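Local coordinates for HP0958 (Helicobacter pylori, PDB 3NA7), which probably serves flagellar biogenesis as an export chaperone and post-transcriptional regulator, joining a coiled-coil hairpin to a C4 zinc ribbon, at residues E53-L58 / R122-Q127; L60-N65 / N115-I120; Q67-T72 / E104-A109; A74-I79 / I97-A102. All coordinates share one frame; numbering follows the deposited sequence.

From the N terminus, helix 24-85 supplies the first half of every contact, in the order 53-58, 60-65, 67-72 and 74-79. The chain then turns over at residues 86-90, and helix 91-171 returns, meeting those segments in reverse: 97-102, 104-109, 115-120 and 122-127. Interaction 4 therefore closes the shortest loop, and interactions 3, 2 and 1 enclose it in turn, with none crossing. Neighbouring contacts touch: Leu58 of interaction 1 packs on Leu116 and Ile120 of interaction 2, and Ser106 of interaction 3 meets Ile76 of interaction 4. Together the four zip the two antiparallel arms of the coiled-coil hairpin toward its tip.

Interaction 1 (E53-L58 / R122-Q127); sequences EEKLAL and RKSEKQ
Glu54 and Lys123 form a salt bridge between the two arms of an antiparallel coiled-coil hairpin, helices 24-85 and 91-171, whose axes here run at 163° to each other and 10.4 Å apart. Lys123 NZ gives a hydrogen bond to Glu54 OE1 at 2.8 Å, approaching from above the carboxylate plane, 38° out of it. The two side chains cross at about a right angle, and their aliphatic parts also touch, Glu54 CB lying 3.8 Å from Lys123 CE. The other oxygen, OE2, is held by Asn50 one turn earlier on the same helix.

Lys55 comes next and is buried, which suits a residue with a long hydrocarbon stem and a polar head. Its stem slides past that of Lys123 in the opposite direction, Lys55 CG resting 3.7 Å from Lys123 CB. Further out the chain bends, and Lys55 NZ meets Gln127 tip to tip, donating to Gln127 OE1 at 2.8 Å; a weak bond also runs from Lys55 NZ to Ser124 OG. Glu52 adds a salt bridge to the same amine and accepts from Gln127 NE2, so Glu52 probably offsets the buried charge, with Gln127 and, weakly, Ser124 as further acceptors.

Leu58 completes the segment with a carbon-to-carbon contact. The turn at chi4 of Lys123 (-72°) sets NZ toward Glu54, while the chain, extended as far as CE, reaches the leucine: Leu58 CD1 lies 3.9 Å from Lys123 CE.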
loop_
_atom_site.group_PDB
_atom_site.type_symbol
_atom_site.label_atom_id
_atom_site.label_comp_id
_atom_site.label_asym_id
_atom_site.label_seq_id
_atom_site.Cartn_x
_atom_site.Cartn_y
_atom_site.Cartn_z
ATOM N N GLU A 53 -7.867 17.463 -12.618
ATOM C CA GLU A 53 -9.155 17.857 -12.023
ATOM C C GLU A 53 -9.058 19.225 -11.327
ATOM O O GLU A 53 -9.969 20.050 -11.447
ATOM C CB GLU A 53 -9.707 16.797 -11.070
ATOM C CG GLU A 53 -10.148 15.485 -11.733
ATOM C CD GLU A 53 -11.134 15.684 -12.897
ATOM O OE1 GLU A 53 -12.348 15.896 -12.636
ATOM O OE2 GLU A 53 -10.696 15.612 -14.078
ATOM N N GLU A 54 -7.957 19.485 -10.626
ATOM C CA GLU A 54 -7.804 20.790 -9.984
ATOM C C GLU A 54 -7.662 21.920 -10.992
ATOM O O GLU A 54 -8.181 23.004 -10.774
ATOM C CB GLU A 54 -6.662 20.801 -8.980
ATOM C CG GLU A 54 -6.940 19.889 -7.830
ATOM C CD GLU A 54 -5.705 19.432 -7.095
ATOM O OE1 GLU A 54 -4.578 19.900 -7.396
ATOM O OE2 GLU A 54 -5.879 18.578 -6.206
ATOM N N LYS A 55 -6.969 21.664 -12.100
ATOM C CA LYS A 55 -6.871 22.665 -13.160
ATOM C C LYS A 55 -8.248 22.940 -13.810
ATOM O O LYS A 55 -8.564 24.074 -14.176
ATOM C CB LYS A 55 -5.840 22.272 -14.215
ATOM C CG LYS A 55 -4.390 22.297 -13.783
ATOM C CD LYS A 55 -3.525 21.417 -14.761
ATOM C CE LYS A 55 -3.510 22.010 -16.192
ATOM N NZ LYS A 55 -2.900 21.112 -17.196
ATOM N N LEU A 56 -9.073 21.913 -13.923
ATOM C CA LEU A 56 -10.414 22.088 -14.456
ATOM C C LEU A 56 -11.293 22.995 -13.588
ATOM O O LEU A 56 -11.969 23.890 -14.108
ATOM C CB LEU A 56 -11.090 20.737 -14.699
ATOM C CG LEU A 56 -10.849 20.081 -16.062
ATOM C CD1 LEU A 56 -11.071 18.553 -16.031
ATOM C CD2 LEU A 56 -11.755 20.741 -17.131
ATOM N N ALA A 57 -11.268 22.769 -12.279
ATOM C CA ALA A 57 -12.029 23.589 -11.332
ATOM C C ALA A 57 -11.559 25.023 -11.400
ATOM O O ALA A 57 -12.366 25.955 -11.399
ATOM C CB ALA A 57 -11.903 23.034 -9.893
ATOM N N LEU A 58 -10.246 25.208 -11.488
ATOM C CA LEU A 58 -9.683 26.546 -11.570
ATOM C C LEU A 58 -10.047 27.254 -12.866
ATOM O O LEU A 58 -10.265 28.464 -12.887
ATOM C CB LEU A 58 -8.179 26.506 -11.402
ATOM C CG LEU A 58 -7.611 26.181 -10.030
ATOM C CD1 LEU A 58 -6.124 25.893 -10.192
ATOM C CD2 LEU A 58 -7.825 27.332 -9.039
ATOM N N ARG A 122 1.393 26.518 -12.553
ATOM C CA ARG A 122 2.227 25.770 -11.599
ATOM C C ARG A 122 1.847 24.298 -11.586
ATOM O O ARG A 122 2.705 23.427 -11.435
ATOM C CB ARG A 122 2.187 26.317 -10.158
ATOM C CG ARG A 122 2.765 27.732 -9.904
ATOM C CD ARG A 122 3.934 28.150 -10.847
ATOM N NE ARG A 122 3.738 29.531 -11.325
ATOM C CZ ARG A 122 4.046 29.993 -12.543
ATOM N NH1 ARG A 122 4.598 29.205 -13.458
ATOM N NH2 ARG A 122 3.796 31.265 -12.848
ATOM N N LYS A 123 0.559 24.029 -11.725
ATOM C CA LYS A 123 0.084 22.660 -11.749
ATOM C C LYS A 123 0.529 21.957 -13.021
ATOM O O LYS A 123 0.898 20.797 -12.954
ATOM C CB LYS A 123 -1.435 22.580 -11.556
ATOM C CG LYS A 123 -1.879 22.999 -10.116
ATOM C CD LYS A 123 -3.365 22.727 -9.869
ATOM C CE LYS A 123 -3.824 23.236 -8.496
ATOM N NZ LYS A 123 -3.322 22.419 -7.345
ATOM N N SER A 124 0.501 22.659 -14.160
ATOM C CA SER A 124 0.949 22.110 -15.439
ATOM C C SER A 124 2.463 21.833 -15.424
ATOM O O SER A 124 2.913 20.840 -16.012
ATOM C CB SER A 124 0.607 23.045 -16.607
ATOM O OG SER A 124 -0.791 23.185 -16.757
ATOM N N GLU A 125 3.236 22.709 -14.762
ATOM C CA GLU A 125 4.658 22.449 -14.530
ATOM C C GLU A 125 4.870 21.203 -13.682
ATOM O O GLU A 125 5.756 20.396 -13.979
ATOM C CB GLU A 125 5.357 23.635 -13.868
ATOM C CG GLU A 125 5.697 24.758 -14.810
ATOM C CD GLU A 125 5.871 26.112 -14.094
ATOM O OE1 GLU A 125 5.526 27.142 -14.714
ATOM O OE2 GLU A 125 6.331 26.151 -12.922
ATOM N N LYS A 126 4.056 21.047 -12.631
ATOM C CA LYS A 126 4.164 19.870 -11.776
ATOM C C LYS A 126 3.811 18.600 -12.552
ATOM O O LYS A 126 4.465 17.577 -12.387
ATOM C CB LYS A 126 3.299 19.999 -10.518
ATOM C CG LYS A 126 3.267 18.756 -9.628
ATOM C CD LYS A 126 4.665 18.491 -9.031
ATOM C CE LYS A 126 4.641 17.367 -8.014
ATOM N NZ LYS A 126 6.002 17.184 -7.480
ATOM N N GLN A 127 2.795 18.686 -13.399
ATOM C CA GLN A 127 2.439 17.587 -14.284
ATOM C C GLN A 127 3.609 17.166 -15.198
ATOM O O GLN A 127 3.840 15.957 -15.383
ATOM C CB GLN A 127 1.226 17.939 -15.128
ATOM C CG GLN A 127 -0.082 18.005 -14.341
ATOM C CD GLN A 127 -1.237 18.382 -15.232
ATOM O OE1 GLN A 127 -1.121 19.296 -16.051
ATOM N NE2 GLN A 127 -2.337 17.629 -15.147
#

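Interaction 2 (L60-N65 / N115-I120); sequences LQVSKN and NLQNEI
Val62 and Leu116 mark the place where the two backbones come nearest, their CA atoms 6.5 Å apart. The helical segments run antiparallel at 164°, with 9.8 Å between their axes, here bridged by Val62 and Leu116.

Val62 is the centre of the apolar packing. Its CG2 methyl presses on the stem of Leu116, 3.5 Å from Leu116 CB, and also meets the tip of Ile120, 4.0 Å from Ile120 CD1. The second methyl takes a different neighbour: with CG1 anti to the backbone N (chi1 168°), it faces the amide end of Gln117, whose extended chain brings NE2 to 3.8 Å from Val62 CG1. The fork at CB lets one short side chain meet three partners. Such interlocking of branched aliphatic side chains forms the buried seam of the coiled-coil hairpin, and Ile113, just before 115-120, continues it by touching both Val62 and Asn65.

Leu116 spreads its two methyls over polar residues of helix 24-85. The side chains of Leu116 and Gln61 cross at about a right angle, with CD2 near the Gln61 amide, while Leu116 CD1 lies 3.6 Å from Asn65 ND2. That nitrogen is already engaged within its own helix: Asn65 ND2 donates to Gln61 O at 2.8 Å from 56° above the carbonyl plane, and Asn65 N grips the same oxygen through the ordinary helical bond.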
loop_
_atom_site.group_PDB
_atom_site.type_symbol
_atom_site.label_atom_id
_atom_site.label_comp_id
_atom_site.label_asym_id
_atom_site.label_seq_id
_atom_site.Cartn_x
_atom_site.Cartn_y
_atom_site.Cartn_z
ATOM N N LEU A 60 -12.734 26.811 -14.541
ATOM C CA LEU A 60 -14.127 27.214 -14.328
ATOM C C LEU A 60 -14.215 28.553 -13.585
ATOM O O LEU A 60 -15.008 29.409 -13.956
ATOM C CB LEU A 60 -14.907 26.112 -13.599
ATOM C CG LEU A 60 -16.403 26.262 -13.258
ATOM C CD1 LEU A 60 -17.271 26.707 -14.449
ATOM C CD2 LEU A 60 -16.941 24.957 -12.661
ATOM N N GLN A 61 -13.380 28.741 -12.567
ATOM C CA GLN A 61 -13.299 30.017 -11.857
ATOM C C GLN A 61 -12.808 31.137 -12.749
ATOM O O GLN A 61 -13.365 32.226 -12.723
ATOM C CB GLN A 61 -12.375 29.921 -10.656
ATOM C CG GLN A 61 -12.892 29.073 -9.535
ATOM C CD GLN A 61 -12.079 29.269 -8.281
ATOM O OE1 GLN A 61 -11.360 28.369 -7.838
ATOM N NE2 GLN A 61 -12.179 30.463 -7.698
ATOM N N VAL A 62 -11.747 30.888 -13.514
ATOM C CA VAL A 62 -11.293 31.850 -14.524
ATOM C C VAL A 62 -12.474 32.325 -15.396
ATOM O O VAL A 62 -12.620 33.509 -15.654
ATOM C CB VAL A 62 -10.142 31.292 -15.407
ATOM C CG1 VAL A 62 -9.887 32.188 -16.640
ATOM C CG2 VAL A 62 -8.839 31.121 -14.566
ATOM N N SER A 63 -13.325 31.393 -15.799
ATOM C CA SER A 63 -14.423 31.675 -16.706
ATOM C C SER A 63 -15.539 32.463 -16.024
ATOM O O SER A 63 -16.144 33.351 -16.635
ATOM C CB SER A 63 -14.963 30.372 -17.278
ATOM O OG SER A 63 -15.932 30.648 -18.263
ATOM N N LYS A 64 -15.795 32.136 -14.757
ATOM C CA LYS A 64 -16.790 32.838 -13.943
ATOM C C LYS A 64 -16.363 34.273 -13.683
ATOM O O LYS A 64 -17.146 35.204 -13.889
ATOM C CB LYS A 64 -17.070 32.087 -12.638
ATOM C CG LYS A 64 -18.049 30.932 -12.815
ATOM C CD LYS A 64 -18.173 30.050 -11.565
ATOM C CE LYS A 64 -19.251 28.985 -11.758
ATOM N NZ LYS A 64 -19.170 27.862 -10.779
ATOM N N ASN A 65 -15.114 34.445 -13.271
ATOM C CA ASN A 65 -14.515 35.764 -13.139
ATOM C C ASN A 65 -14.522 36.567 -14.443
ATOM O O ASN A 65 -14.601 37.800 -14.413
ATOM C CB ASN A 65 -13.072 35.656 -12.624
ATOM C CG ASN A 65 -12.996 35.418 -11.123
ATOM O OD1 ASN A 65 -13.034 36.362 -10.326
ATOM N ND2 ASN A 65 -12.869 34.162 -10.731
ATOM N N ASN A 115 -4.153 35.571 -11.089
ATOM C CA ASN A 115 -3.751 34.679 -9.995
ATOM C C ASN A 115 -4.120 33.220 -10.248
ATOM O O ASN A 115 -3.322 32.311 -9.964
ATOM C CB ASN A 115 -4.340 35.139 -8.654
ATOM C CG ASN A 115 -3.510 36.221 -7.989
ATOM O OD1 ASN A 115 -2.313 36.361 -8.263
ATOM N ND2 ASN A 115 -4.146 36.995 -7.097
ATOM N N LEU A 116 -5.338 33.007 -10.750
ATOM C CA LEU A 116 -5.817 31.669 -11.040
ATOM C C LEU A 116 -4.975 31.054 -12.163
ATOM O O LEU A 116 -4.522 29.917 -12.053
ATOM C CB LEU A 116 -7.307 31.682 -11.418
ATOM C CG LEU A 116 -8.333 32.079 -10.347
ATOM C CD1 LEU A 116 -9.646 32.587 -10.951
ATOM C CD2 LEU A 116 -8.572 30.949 -9.338
ATOM N N GLN A 117 -4.771 31.819 -13.238
ATOM C CA GLN A 117 -3.932 31.392 -14.343
ATOM C C GLN A 117 -2.524 31.020 -13.881
ATOM O O GLN A 117 -1.975 30.029 -14.359
ATOM C CB GLN A 117 -3.921 32.425 -15.469
ATOM C CG GLN A 117 -5.026 32.125 -16.457
ATOM C CD GLN A 117 -5.453 33.300 -17.291
ATOM O OE1 GLN A 117 -4.838 34.363 -17.255
ATOM N NE2 GLN A 117 -6.518 33.106 -18.074
ATOM N N ASN A 118 -1.962 31.780 -12.941
ATOM C CA ASN A 118 -0.673 31.418 -12.345
ATOM C C ASN A 118 -0.698 30.081 -11.614
ATOM O O ASN A 118 0.248 29.317 -11.718
ATOM C CB ASN A 118 -0.098 32.516 -11.437
ATOM C CG ASN A 118 0.479 33.694 -12.228
ATOM O OD1 ASN A 118 0.714 33.585 -13.433
ATOM N ND2 ASN A 118 0.710 34.830 -11.548
ATOM N N GLU A 119 -1.777 29.799 -10.885
ATOM C CA GLU A 119 -1.901 28.541 -10.148
ATOM C C GLU A 119 -2.025 27.386 -11.158
ATOM O O GLU A 119 -1.386 26.355 -10.994
ATOM C CB GLU A 119 -3.115 28.596 -9.217
ATOM C CG GLU A 119 -3.134 27.598 -8.076
ATOM C CD GLU A 119 -4.273 27.852 -7.072
ATOM O OE1 GLU A 119 -4.630 26.902 -6.333
ATOM O OE2 GLU A 119 -4.812 28.991 -7.015
ATOM N N ILE A 120 -2.826 27.591 -12.203
ATOM C CA ILE A 120 -2.994 26.620 -13.268
ATOM C C ILE A 120 -1.627 26.242 -13.859
ATOM O O ILE A 120 -1.281 25.054 -13.933
ATOM C CB ILE A 120 -3.922 27.159 -14.362
ATOM C CG1 ILE A 120 -5.371 27.164 -13.892
ATOM C CG2 ILE A 120 -3.803 26.337 -15.687
ATOM C CD1 ILE A 120 -6.271 28.096 -14.727
#

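Interaction 3 (Q67-T72 / E104-A109); sequences QTLQDT and ERSNQA
Arg105 meets Thr72 through its stem alone: Arg105 CB lies 4.2 Å from Thr72 CG2, and the rest of the chain leads its guanidinium away from the interface. The long chain suits this flank because it carries the guanidinium clear of the apolar contact.

Ser106 is buried and stands opposite Leu69, their CA atoms only 5.8 Å apart. The small serine lets the larger Leu69 lie against it, with Leu69 CD1 reaching to 3.6 Å from Ser106 OG. This hydroxyl also takes part in a weak hydrogen bond with Asn73. The second partner of Ser106 is Thr72, whose CG2 methyl, anti to the backbone N, rests 3.7 Å from Ser106 CB. The other branch of that threonine, OG1, lies beside the N (chi1 -59°), and Thr72 OG1 donates to Thr68 O at 2.8 Å. Thr72 N reaches the same oxygen from the opposite face of the carbonyl plane, so the threonine spends its hydroxyl on its own helix and offers its methyl to Ser106.

Ala109 ends the row, its CB 4.0 Å from Leu69 CB and nearly as close to Leu69 CD1. Consistent with serine and alanine on one side, the axes are 9.4 Å apart, slightly the closest of the four contacts, at 159°. This is the seam of an antiparallel coiled-coil hairpin, with leucine and threonine methyls of helix 24-85 packed on small residues of helix 91-171.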
loop_
_atom_site.group_PDB
_atom_site.type_symbol
_atom_site.label_atom_id
_atom_site.label_comp_id
_atom_site.label_asym_id
_atom_site.label_seq_id
_atom_site.Cartn_x
_atom_site.Cartn_y
_atom_site.Cartn_z
ATOM N N GLN A 67 -16.754 36.430 -16.903
ATOM C CA GLN A 67 -18.121 36.858 -17.155
ATOM C C GLN A 67 -18.408 38.126 -16.343
ATOM O O GLN A 67 -18.901 39.113 -16.896
ATOM C CB GLN A 67 -19.103 35.728 -16.817
ATOM C CG GLN A 67 -20.565 36.089 -16.960
ATOM C CD GLN A 67 -20.927 36.551 -18.360
ATOM O OE1 GLN A 67 -20.567 35.913 -19.351
ATOM N NE2 GLN A 67 -21.642 37.667 -18.446
ATOM N N THR A 68 -18.046 38.123 -15.057
ATOM C CA THR A 68 -18.276 39.294 -14.196
ATOM C C THR A 68 -17.438 40.494 -14.648
ATOM O O THR A 68 -17.902 41.634 -14.613
ATOM C CB THR A 68 -18.024 38.987 -12.710
ATOM O OG1 THR A 68 -16.625 38.829 -12.499
ATOM C CG2 THR A 68 -18.739 37.703 -12.285
ATOM N N LEU A 69 -16.217 40.231 -15.101
ATOM C CA LEU A 69 -15.387 41.262 -15.711
ATOM C C LEU A 69 -16.029 41.855 -16.983
ATOM O O LEU A 69 -15.970 43.072 -17.204
ATOM C CB LEU A 69 -14.015 40.686 -16.035
ATOM C CG LEU A 69 -12.985 41.536 -16.772
ATOM C CD1 LEU A 69 -12.609 42.789 -15.977
ATOM C CD2 LEU A 69 -11.775 40.684 -17.009
ATOM N N GLN A 70 -16.641 40.999 -17.802
ATOM C CA GLN A 70 -17.431 41.441 -18.951
ATOM C C GLN A 70 -18.614 42.319 -18.523
ATOM O O GLN A 70 -18.871 43.349 -19.130
ATOM C CB GLN A 70 -17.911 40.235 -19.791
ATOM C CG GLN A 70 -18.677 40.625 -21.094
ATOM C CD GLN A 70 -19.224 39.425 -21.891
ATOM O OE1 GLN A 70 -18.988 38.261 -21.548
ATOM N NE2 GLN A 70 -19.958 39.721 -22.962
ATOM N N ASP A 71 -19.323 41.897 -17.475
ATOM C CA ASP A 71 -20.426 42.659 -16.884
ATOM C C ASP A 71 -19.935 44.013 -16.372
ATOM O O ASP A 71 -20.542 45.051 -16.628
ATOM C CB ASP A 71 -21.056 41.873 -15.728
ATOM C CG ASP A 71 -21.837 40.652 -16.194
ATOM O OD1 ASP A 71 -22.213 40.568 -17.388
ATOM O OD2 ASP A 71 -22.085 39.757 -15.357
ATOM N N THR A 72 -18.818 43.994 -15.656
ATOM C CA THR A 72 -18.250 45.203 -15.070
ATOM C C THR A 72 -17.864 46.221 -16.136
ATOM O O THR A 72 -18.175 47.399 -16.000
ATOM C CB THR A 72 -17.078 44.839 -14.129
ATOM O OG1 THR A 72 -17.595 43.989 -13.117
ATOM C CG2 THR A 72 -16.483 46.055 -13.454
ATOM N N GLU A 104 -12.319 49.842 -10.086
ATOM C CA GLU A 104 -11.672 49.042 -9.060
ATOM C C GLU A 104 -12.138 47.601 -9.090
ATOM O O GLU A 104 -11.319 46.707 -8.961
ATOM C CB GLU A 104 -11.823 49.635 -7.651
ATOM C CG GLU A 104 -10.505 50.067 -7.025
ATOM C CD GLU A 104 -9.413 48.981 -7.021
ATOM O OE1 GLU A 104 -9.489 47.971 -6.271
ATOM O OE2 GLU A 104 -8.431 49.160 -7.764
ATOM N N ARG A 105 -13.435 47.372 -9.297
ATOM C CA ARG A 105 -13.949 46.002 -9.346
ATOM C C ARG A 105 -13.364 45.278 -10.558
ATOM O O ARG A 105 -12.971 44.117 -10.473
ATOM C CB ARG A 105 -15.481 45.970 -9.341
ATOM C CG ARG A 105 -16.099 46.606 -8.073
ATOM C CD ARG A 105 -17.590 46.358 -7.945
ATOM N NE ARG A 105 -17.968 46.388 -6.535
ATOM C CZ ARG A 105 -18.814 47.253 -5.981
ATOM N NH1 ARG A 105 -19.428 48.175 -6.716
ATOM N NH2 ARG A 105 -19.055 47.189 -4.680
ATOM N N SER A 106 -13.245 45.993 -11.669
ATOM C CA SER A 106 -12.617 45.413 -12.847
ATOM C C SER A 106 -11.115 45.128 -12.601
ATOM O O SER A 106 -10.603 44.096 -13.058
ATOM C CB SER A 106 -12.870 46.282 -14.082
ATOM O OG SER A 106 -11.823 46.139 -15.012
ATOM N N ASN A 107 -10.424 45.985 -11.843
ATOM C CA ASN A 107 -9.038 45.670 -11.433
ATOM C C ASN A 107 -8.908 44.441 -10.542
ATOM O O ASN A 107 -7.941 43.686 -10.682
ATOM C CB ASN A 107 -8.337 46.837 -10.735
ATOM C CG ASN A 107 -8.277 48.092 -11.585
ATOM O OD1 ASN A 107 -8.432 48.043 -12.801
ATOM N ND2 ASN A 107 -8.039 49.238 -10.934
ATOM N N GLN A 108 -9.861 44.250 -9.625
ATOM C CA GLN A 108 -9.928 43.033 -8.791
ATOM C C GLN A 108 -10.112 41.763 -9.629
ATOM O O GLN A 108 -9.409 40.780 -9.409
ATOM C CB GLN A 108 -11.055 43.120 -7.762
ATOM C CG GLN A 108 -10.771 44.058 -6.603
ATOM C CD GLN A 108 -12.038 44.647 -5.980
ATOM O OE1 GLN A 108 -13.155 44.195 -6.249
ATOM N NE2 GLN A 108 -11.861 45.668 -5.154
ATOM N N ALA A 109 -11.051 41.788 -10.578
ATOM C CA ALA A 109 -11.300 40.628 -11.438
ATOM C C ALA A 109 -10.085 40.277 -12.282
ATOM O O ALA A 109 -9.769 39.097 -12.437
ATOM C CB ALA A 109 -12.516 40.842 -12.318
#

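Interaction 4 (A74-I79 / I97-A102); sequences AKIASI and IEEDIA
Ile76 and Ile79, one turn apart on helix 24-85, grip Ala102 of the returning arm from two levels. Ile76 CG1 lies 3.7 Å from Ala102 CB, and its extended branch (chi2 170°) carries CD1 beside the carbonyl group of Ala102. Ile79 points toward the other helix, with Ile79 CD1 4.3 Å from Ala102 CB. The pairing of two branched residues with one small one suits the separation of the axes, 9.6 Å at an angle of 167°.

The hydrocarbon part of an acidic side chain extends this apolar patch. Glu99 offers its stem, Glu99 CB being 3.9 Å from Ile79 CG2, so that this part of the residue behaves as an aliphatic one. Its carboxylate is engaged just beyond 74-79, where OE1 accepts a hydrogen bond from Gln80 NE2, and a bound magnesium ion lies about 4 Å from the side chain.

Charge contributes more loosely. The Glu98 carboxylate borders the patch, Glu98 OE2 lying 3.7 Å from Ile79 CD1. Lys75 crosses Glu98 at about a right angle, and Lys75 NZ stays 4.4 Å from Glu98 OE2, beyond a salt bridge, where a weak attraction is possible at most. Both residues flank the isoleucines, as is usual for charged positions bordering a coiled-coil core.

Beyond this contact, helix 24-85 runs on to its end and helix 91-171 starts a short way before Ile97, the two joined by the turn at 86-90; the small sheet of strands 193-195, 223-224 and 231-233 belongs to the other end of the elongated molecule.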
loop_
_atom_site.group_PDB
_atom_site.type_symbol
_atom_site.label_atom_id
_atom_site.label_comp_id
_atom_site.label_asym_id
_atom_site.label_seq_id
_atom_site.Cartn_x
_atom_site.Cartn_y
_atom_site.Cartn_z
ATOM N N ALA A 74 -19.029 46.392 -19.226
ATOM C CA ALA A 74 -20.285 46.908 -19.806
ATOM C C ALA A 74 -20.867 48.011 -18.926
ATOM O O ALA A 74 -21.393 49.011 -19.431
ATOM C CB ALA A 74 -21.307 45.793 -19.989
ATOM N N LYS A 75 -20.767 47.842 -17.610
ATOM C CA LYS A 75 -21.232 48.883 -16.686
ATOM C C LYS A 75 -20.380 50.154 -16.825
ATOM O O LYS A 75 -20.897 51.277 -16.909
ATOM C CB LYS A 75 -21.249 48.354 -15.252
ATOM C CG LYS A 75 -21.718 49.346 -14.206
ATOM C CD LYS A 75 -23.220 49.572 -14.248
ATOM C CE LYS A 75 -23.571 50.903 -13.598
ATOM N NZ LYS A 75 -24.889 51.426 -14.090
ATOM N N ILE A 76 -19.065 49.980 -16.900
ATOM C CA ILE A 76 -18.182 51.127 -17.153
ATOM C C ILE A 76 -18.625 51.882 -18.415
ATOM O O ILE A 76 -18.929 53.080 -18.343
ATOM C CB ILE A 76 -16.698 50.713 -17.179
ATOM C CG1 ILE A 76 -16.290 50.180 -15.785
ATOM C CG2 ILE A 76 -15.828 51.902 -17.560
ATOM C CD1 ILE A 76 -14.907 49.485 -15.691
ATOM N N ALA A 77 -18.689 51.171 -19.545
ATOM C CA ALA A 77 -19.205 51.709 -20.809
ATOM C C ALA A 77 -20.534 52.456 -20.626
ATOM O O ALA A 77 -20.714 53.588 -21.102
ATOM C CB ALA A 77 -19.355 50.590 -21.834
ATOM N N SER A 78 -21.466 51.829 -19.919
ATOM C CA SER A 78 -22.755 52.460 -19.686
ATOM C C SER A 78 -22.661 53.748 -18.844
ATOM O O SER A 78 -23.421 54.686 -19.061
ATOM C CB SER A 78 -23.726 51.482 -19.048
ATOM O OG SER A 78 -24.801 52.205 -18.479
ATOM N N ILE A 79 -21.743 53.781 -17.878
ATOM C CA ILE A 79 -21.545 54.977 -17.056
ATOM C C ILE A 79 -20.942 56.107 -17.873
ATOM O O ILE A 79 -21.338 57.256 -17.726
ATOM C CB ILE A 79 -20.650 54.710 -15.817
ATOM C CG1 ILE A 79 -21.365 53.789 -14.832
ATOM C CG2 ILE A 79 -20.265 56.037 -15.126
ATOM C CD1 ILE A 79 -20.466 53.205 -13.757
ATOM N N ILE A 97 -17.056 59.052 -9.913
ATOM C CA ILE A 97 -16.843 58.260 -8.716
ATOM C C ILE A 97 -17.520 56.886 -8.865
ATOM O O ILE A 97 -16.921 55.862 -8.536
ATOM C CB ILE A 97 -17.291 59.049 -7.457
ATOM C CG1 ILE A 97 -16.302 60.206 -7.203
ATOM C CG2 ILE A 97 -17.402 58.144 -6.238
ATOM C CD1 ILE A 97 -16.661 61.141 -6.052
ATOM N N GLU A 98 -18.746 56.877 -9.388
ATOM C CA GLU A 98 -19.445 55.656 -9.806
ATOM C C GLU A 98 -18.517 54.832 -10.697
ATOM O O GLU A 98 -18.333 53.621 -10.513
ATOM C CB GLU A 98 -20.671 56.046 -10.629
ATOM C CG GLU A 98 -22.017 55.488 -10.163
ATOM C CD GLU A 98 -22.030 53.985 -10.025
ATOM O OE1 GLU A 98 -21.347 53.470 -9.109
ATOM O OE2 GLU A 98 -22.740 53.318 -10.812
ATOM N N GLU A 99 -17.923 55.514 -11.658
ATOM C CA GLU A 99 -17.008 54.896 -12.587
ATOM C C GLU A 99 -15.779 54.380 -11.856
ATOM O O GLU A 99 -15.313 53.277 -12.131
ATOM C CB GLU A 99 -16.621 55.893 -13.675
ATOM C CG GLU A 99 -15.754 55.332 -14.774
ATOM C CD GLU A 99 -14.942 56.419 -15.433
ATOM O OE1 GLU A 99 -14.162 56.117 -16.360
ATOM O OE2 GLU A 99 -15.069 57.591 -15.001
ATOM N N ASP A 100 -15.263 55.159 -10.910
ATOM C CA ASP A 100 -14.083 54.720 -10.136
ATOM C C ASP A 100 -14.261 53.422 -9.340
ATOM O O ASP A 100 -13.341 52.618 -9.273
ATOM C CB ASP A 100 -13.606 55.840 -9.218
ATOM C CG ASP A 100 -12.712 56.834 -9.935
ATOM O OD1 ASP A 100 -11.930 56.414 -10.832
ATOM O OD2 ASP A 100 -12.780 58.023 -9.576
ATOM N N ILE A 101 -15.435 53.226 -8.745
ATOM C CA ILE A 101 -15.761 51.981 -8.038
ATOM C C ILE A 101 -15.778 50.830 -9.035
ATOM O O ILE A 101 -15.228 49.756 -8.781
ATOM C CB ILE A 101 -17.122 52.091 -7.253
ATOM C CG1 ILE A 101 -16.923 52.763 -5.890
ATOM C CG2 ILE A 101 -17.758 50.733 -7.019
ATOM C CD1 ILE A 101 -17.440 54.168 -5.817
ATOM N N ALA A 102 -16.411 51.068 -10.175
ATOM C CA ALA A 102 -16.526 50.053 -11.209
ATOM C C ALA A 102 -15.159 49.682 -11.790
ATOM O O ALA A 102 -14.909 48.516 -12.043
ATOM C CB ALA A 102 -17.473 50.522 -12.302
#